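Local coordinates for uncharacterized protein MJ0754 (Methanocaldococcus jannaschii, PDB 3Q4N) that is of unknown function but is a ferritin-like four-helix-bundle protein that binds metal, probably at a dinuclear centre, at residues L21-D33 against P73-F87. Numbering follows the deposited sequence.
Sequences LIEMREEEKLARD and PVKNDSIGVFSNPKF
K29 reaches from helix 15-42 into the loop 73-84, where its ammonium group finds two carbonyls and a carboxylate. NZ donates to V81 O at 2.7 Å and to S78 O at 3.1 Å. It also forms a salt bridge to D33 OD1, one helical turn on, at 2.8 Å. Its side chain runs extended and bends only at the last torsion (chi4 -72°), which sets NZ over one face of the F82 ring, a cation-pi contact 4.0 Å from the centroid. A long, flexible lysine suits this place because its tip can serve both ends of the type II turn S78-V81; a methionine here would probably leave V81 O, S78 O and the D33 carboxylate without their shared donor. D33 OD1 also accepts a weak bond from G80 N; G80 is third in the turn, where positive phi suits glycine. D33 OD2 takes R32 NH2 on its syn lone pair, nearly in the guanidinium plane. R32 bridges further to D77, and NH1 is bonded to Q55 of helix 45-68.

Farther along the loop, E26, a buried acceptor, receives S83 N at OE2 (2.9 Å), from above the carboxylate plane. S83's short hydroxyl OG turns back to P73 O. N84, the N-cap of helix 85-98, accepts a weak bond from K86 N at OD1, as an asparagine carbonyl can. The flat F87 ring fills a hole among E23, E26, E27 and L30. K86 NZ forms a salt bridge with E23 OE1 (3.0 Å), its hydrogen bond weak. Together these contacts pack a connecting loop and short outer helix against the first long helix of a ferritin-like four-helix bundle.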
# COMPACT_ATOMS: atom_id res chain seq x y z
N LEU B 21 2.17 -2.74 -15.03
CA LEU B 21 1.47 -2.19 -16.18
C LEU B 21 -0.06 -2.48 -16.16
O LEU B 21 -0.85 -1.53 -16.15
CB LEU B 21 2.11 -2.69 -17.47
CG LEU B 21 3.37 -1.99 -18.02
CD1 LEU B 21 3.47 -2.22 -19.53
CD2 LEU B 21 3.43 -0.47 -17.74
N ILE B 22 -0.44 -3.76 -16.12
CA ILE B 22 -1.86 -4.14 -16.02
C ILE B 22 -2.53 -3.40 -14.87
O ILE B 22 -3.62 -2.82 -15.03
CB ILE B 22 -2.07 -5.67 -15.81
CG1 ILE B 22 -1.78 -6.46 -17.08
CG2 ILE B 22 -3.50 -5.97 -15.45
CD1 ILE B 22 -0.56 -7.31 -17.00
N GLU B 23 -1.88 -3.39 -13.72
CA GLU B 23 -2.53 -2.92 -12.50
C GLU B 23 -2.71 -1.42 -12.56
O GLU B 23 -3.77 -0.89 -12.19
CB GLU B 23 -1.71 -3.31 -11.28
CG GLU B 23 -2.56 -3.64 -10.05
CD GLU B 23 -1.70 -3.89 -8.81
OE1 GLU B 23 -1.72 -5.05 -8.30
OE2 GLU B 23 -0.99 -2.94 -8.37
N MET B 24 -1.66 -0.75 -13.05
CA MET B 24 -1.64 0.68 -13.16
C MET B 24 -2.62 1.19 -14.19
O MET B 24 -3.21 2.25 -14.02
CB MET B 24 -0.24 1.13 -13.51
CG MET B 24 0.71 1.16 -12.32
SD MET B 24 0.08 1.95 -10.82
CE MET B 24 -0.42 3.57 -11.33
N ARG B 25 -2.81 0.42 -15.26
CA ARG B 25 -3.81 0.75 -16.28
C ARG B 25 -5.17 0.83 -15.62
O ARG B 25 -5.92 1.78 -15.84
CB ARG B 25 -3.82 -0.30 -17.40
CG ARG B 25 -5.00 -0.21 -18.38
CD ARG B 25 -4.80 0.88 -19.45
NE ARG B 25 -5.91 0.95 -20.41
CZ ARG B 25 -6.29 2.06 -21.03
NH1 ARG B 25 -5.67 3.22 -20.81
NH2 ARG B 25 -7.31 2.04 -21.87
N GLU B 26 -5.49 -0.17 -14.80
CA GLU B 26 -6.74 -0.12 -14.08
C GLU B 26 -6.74 0.79 -12.87
O GLU B 26 -7.80 1.27 -12.46
CB GLU B 26 -7.24 -1.50 -13.72
CG GLU B 26 -8.57 -1.80 -14.38
CD GLU B 26 -8.81 -3.28 -14.60
OE1 GLU B 26 -8.07 -4.12 -14.01
OE2 GLU B 26 -9.75 -3.59 -15.38
N GLU B 27 -5.57 1.06 -12.30
CA GLU B 27 -5.53 1.96 -11.18
C GLU B 27 -6.01 3.35 -11.57
O GLU B 27 -6.86 3.90 -10.88
CB GLU B 27 -4.18 1.98 -10.48
CG GLU B 27 -4.30 2.38 -9.01
CD GLU B 27 -3.17 1.84 -8.13
OE1 GLU B 27 -2.46 2.66 -7.48
OE2 GLU B 27 -2.97 0.59 -8.08
N GLU B 28 -5.50 3.88 -12.69
CA GLU B 28 -5.82 5.23 -13.20
C GLU B 28 -7.28 5.35 -13.63
O GLU B 28 -7.88 6.43 -13.61
CB GLU B 28 -4.91 5.61 -14.37
CG GLU B 28 -3.40 5.56 -14.07
CD GLU B 28 -2.86 6.71 -13.16
OE1 GLU B 28 -3.00 7.90 -13.52
OE2 GLU B 28 -2.27 6.42 -12.09
N LYS B 29 -7.84 4.23 -14.04
CA LYS B 29 -9.23 4.20 -14.42
C LYS B 29 -10.12 4.34 -13.17
O LYS B 29 -11.13 5.06 -13.19
CB LYS B 29 -9.55 2.93 -15.20
CG LYS B 29 -10.99 2.90 -15.66
CD LYS B 29 -11.28 1.78 -16.63
CE LYS B 29 -12.76 1.71 -16.89
NZ LYS B 29 -13.48 1.18 -15.71
N LEU B 30 -9.73 3.67 -12.09
CA LEU B 30 -10.42 3.85 -10.82
C LEU B 30 -10.53 5.35 -10.50
O LEU B 30 -11.63 5.89 -10.36
CB LEU B 30 -9.68 3.12 -9.69
CG LEU B 30 -10.15 3.43 -8.27
CD1 LEU B 30 -11.67 3.21 -8.12
CD2 LEU B 30 -9.37 2.61 -7.25
N ALA B 31 -9.37 6.00 -10.40
CA ALA B 31 -9.30 7.42 -10.20
C ALA B 31 -10.28 8.14 -11.12
O ALA B 31 -11.12 8.89 -10.66
CB ALA B 31 -7.88 7.89 -10.46
N ARG B 32 -10.20 7.86 -12.41
CA ARG B 32 -11.05 8.55 -13.36
C ARG B 32 -12.55 8.30 -13.08
O ARG B 32 -13.34 9.25 -12.96
CB ARG B 32 -10.66 8.21 -14.79
CG ARG B 32 -11.36 9.09 -15.83
CD ARG B 32 -11.58 8.39 -17.19
NE ARG B 32 -12.37 7.15 -17.08
CZ ARG B 32 -12.47 6.23 -18.04
NH1 ARG B 32 -11.84 6.40 -19.20
NH2 ARG B 32 -13.21 5.14 -17.84
N ASP B 33 -12.94 7.03 -12.96
CA ASP B 33 -14.35 6.67 -12.74
C ASP B 33 -14.88 7.25 -11.43
O ASP B 33 -16.05 7.66 -11.34
CB ASP B 33 -14.54 5.16 -12.74
CG ASP B 33 -14.10 4.50 -14.03
OD1 ASP B 33 -13.71 3.32 -13.97
OD2 ASP B 33 -14.12 5.15 -15.11
N PRO B 73 -6.39 -4.93 -19.84
CA PRO B 73 -7.42 -5.35 -18.89
C PRO B 73 -8.73 -4.59 -19.00
O PRO B 73 -9.77 -5.15 -18.65
CB PRO B 73 -6.77 -5.11 -17.53
CG PRO B 73 -5.79 -4.04 -17.75
CD PRO B 73 -5.33 -4.14 -19.18
N VAL B 74 -8.69 -3.34 -19.47
CA VAL B 74 -9.92 -2.54 -19.67
C VAL B 74 -10.66 -3.00 -20.92
O VAL B 74 -10.65 -2.31 -21.96
CB VAL B 74 -9.68 -1.01 -19.79
CG1 VAL B 74 -10.93 -0.27 -19.39
CG2 VAL B 74 -8.51 -0.53 -18.95
N LYS B 75 -11.30 -4.16 -20.83
CA LYS B 75 -12.15 -4.65 -21.90
C LYS B 75 -13.40 -3.75 -22.00
O LYS B 75 -13.60 -3.08 -23.02
CB LYS B 75 -12.49 -6.14 -21.69
CG LYS B 75 -11.55 -7.13 -22.43
CD LYS B 75 -10.61 -7.95 -21.53
CE LYS B 75 -9.93 -9.10 -22.33
NZ LYS B 75 -8.55 -9.47 -21.88
N ASN B 76 -14.19 -3.69 -20.93
CA ASN B 76 -15.36 -2.79 -20.85
C ASN B 76 -14.98 -1.41 -20.29
O ASN B 76 -14.58 -1.29 -19.12
CB ASN B 76 -16.45 -3.46 -20.00
CG ASN B 76 -17.72 -2.62 -19.89
OD1 ASN B 76 -17.89 -1.60 -20.56
ND2 ASN B 76 -18.64 -3.08 -19.04
N ASP B 77 -15.10 -0.36 -21.12
CA ASP B 77 -14.72 0.99 -20.69
C ASP B 77 -15.61 1.62 -19.60
O ASP B 77 -15.16 2.52 -18.86
CB ASP B 77 -14.64 1.96 -21.88
CG ASP B 77 -14.36 3.40 -21.43
OD1 ASP B 77 -15.34 4.16 -21.29
OD2 ASP B 77 -13.18 3.75 -21.15
N SER B 78 -16.86 1.17 -19.52
CA SER B 78 -17.87 1.80 -18.66
C SER B 78 -17.37 2.16 -17.29
O SER B 78 -16.42 1.56 -16.74
CB SER B 78 -19.12 0.92 -18.52
OG SER B 78 -19.98 1.03 -19.65
N ILE B 79 -18.05 3.16 -16.74
CA ILE B 79 -17.76 3.64 -15.41
C ILE B 79 -17.95 2.50 -14.42
O ILE B 79 -18.94 1.78 -14.48
CB ILE B 79 -18.63 4.85 -15.06
CG1 ILE B 79 -18.11 6.09 -15.80
CG2 ILE B 79 -18.63 5.06 -13.56
CD1 ILE B 79 -19.08 7.28 -15.87
N GLY B 80 -16.96 2.32 -13.55
CA GLY B 80 -17.10 1.43 -12.41
C GLY B 80 -16.95 -0.05 -12.70
O GLY B 80 -17.24 -0.88 -11.84
N VAL B 81 -16.50 -0.37 -13.91
CA VAL B 81 -16.30 -1.75 -14.33
C VAL B 81 -14.81 -2.10 -14.42
O VAL B 81 -14.03 -1.36 -15.03
CB VAL B 81 -16.97 -1.98 -15.68
CG1 VAL B 81 -17.01 -3.47 -16.01
CG2 VAL B 81 -18.36 -1.36 -15.68
N PHE B 82 -14.42 -3.21 -13.80
CA PHE B 82 -12.99 -3.59 -13.70
C PHE B 82 -12.76 -5.10 -13.75
O PHE B 82 -13.50 -5.85 -13.11
CB PHE B 82 -12.39 -3.07 -12.39
CG PHE B 82 -12.37 -1.57 -12.28
CD1 PHE B 82 -11.25 -0.86 -12.66
CD2 PHE B 82 -13.46 -0.89 -11.79
CE1 PHE B 82 -11.23 0.52 -12.57
CE2 PHE B 82 -13.45 0.49 -11.70
CZ PHE B 82 -12.33 1.19 -12.09
N SER B 83 -11.74 -5.53 -14.48
CA SER B 83 -11.22 -6.89 -14.38
C SER B 83 -10.95 -7.19 -12.92
O SER B 83 -11.79 -7.77 -12.23
CB SER B 83 -9.90 -7.05 -15.12
OG SER B 83 -10.07 -7.03 -16.52
N ASN B 84 -9.78 -6.77 -12.45
CA ASN B 84 -9.32 -7.03 -11.10
C ASN B 84 -10.29 -6.50 -10.03
O ASN B 84 -10.43 -5.28 -9.86
CB ASN B 84 -7.94 -6.42 -10.93
CG ASN B 84 -7.36 -6.70 -9.58
OD1 ASN B 84 -7.81 -7.59 -8.86
ND2 ASN B 84 -6.34 -5.95 -9.22
N PRO B 85 -10.96 -7.43 -9.30
CA PRO B 85 -12.02 -7.06 -8.35
C PRO B 85 -11.52 -6.14 -7.24
O PRO B 85 -12.30 -5.38 -6.67
CB PRO B 85 -12.45 -8.41 -7.77
CG PRO B 85 -12.03 -9.41 -8.78
CD PRO B 85 -10.73 -8.88 -9.31
N LYS B 86 -10.23 -6.20 -6.98
CA LYS B 86 -9.56 -5.26 -6.10
C LYS B 86 -10.06 -3.86 -6.36
O LYS B 86 -10.15 -3.04 -5.45
CB LYS B 86 -8.05 -5.33 -6.36
CG LYS B 86 -7.21 -4.29 -5.63
CD LYS B 86 -5.85 -4.86 -5.27
CE LYS B 86 -4.76 -3.83 -5.50
NZ LYS B 86 -3.51 -4.49 -6.00
N PHE B 87 -10.42 -3.61 -7.61
CA PHE B 87 -10.83 -2.29 -8.02
C PHE B 87 -12.31 -2.05 -8.00
O PHE B 87 -12.74 -0.94 -7.69
CB PHE B 87 -10.26 -1.98 -9.37
CG PHE B 87 -8.80 -1.76 -9.33
CD1 PHE B 87 -8.29 -0.56 -8.83
CD2 PHE B 87 -7.93 -2.75 -9.74
CE1 PHE B 87 -6.93 -0.34 -8.76
CE2 PHE B 87 -6.56 -2.55 -9.69
CZ PHE B 87 -6.06 -1.34 -9.20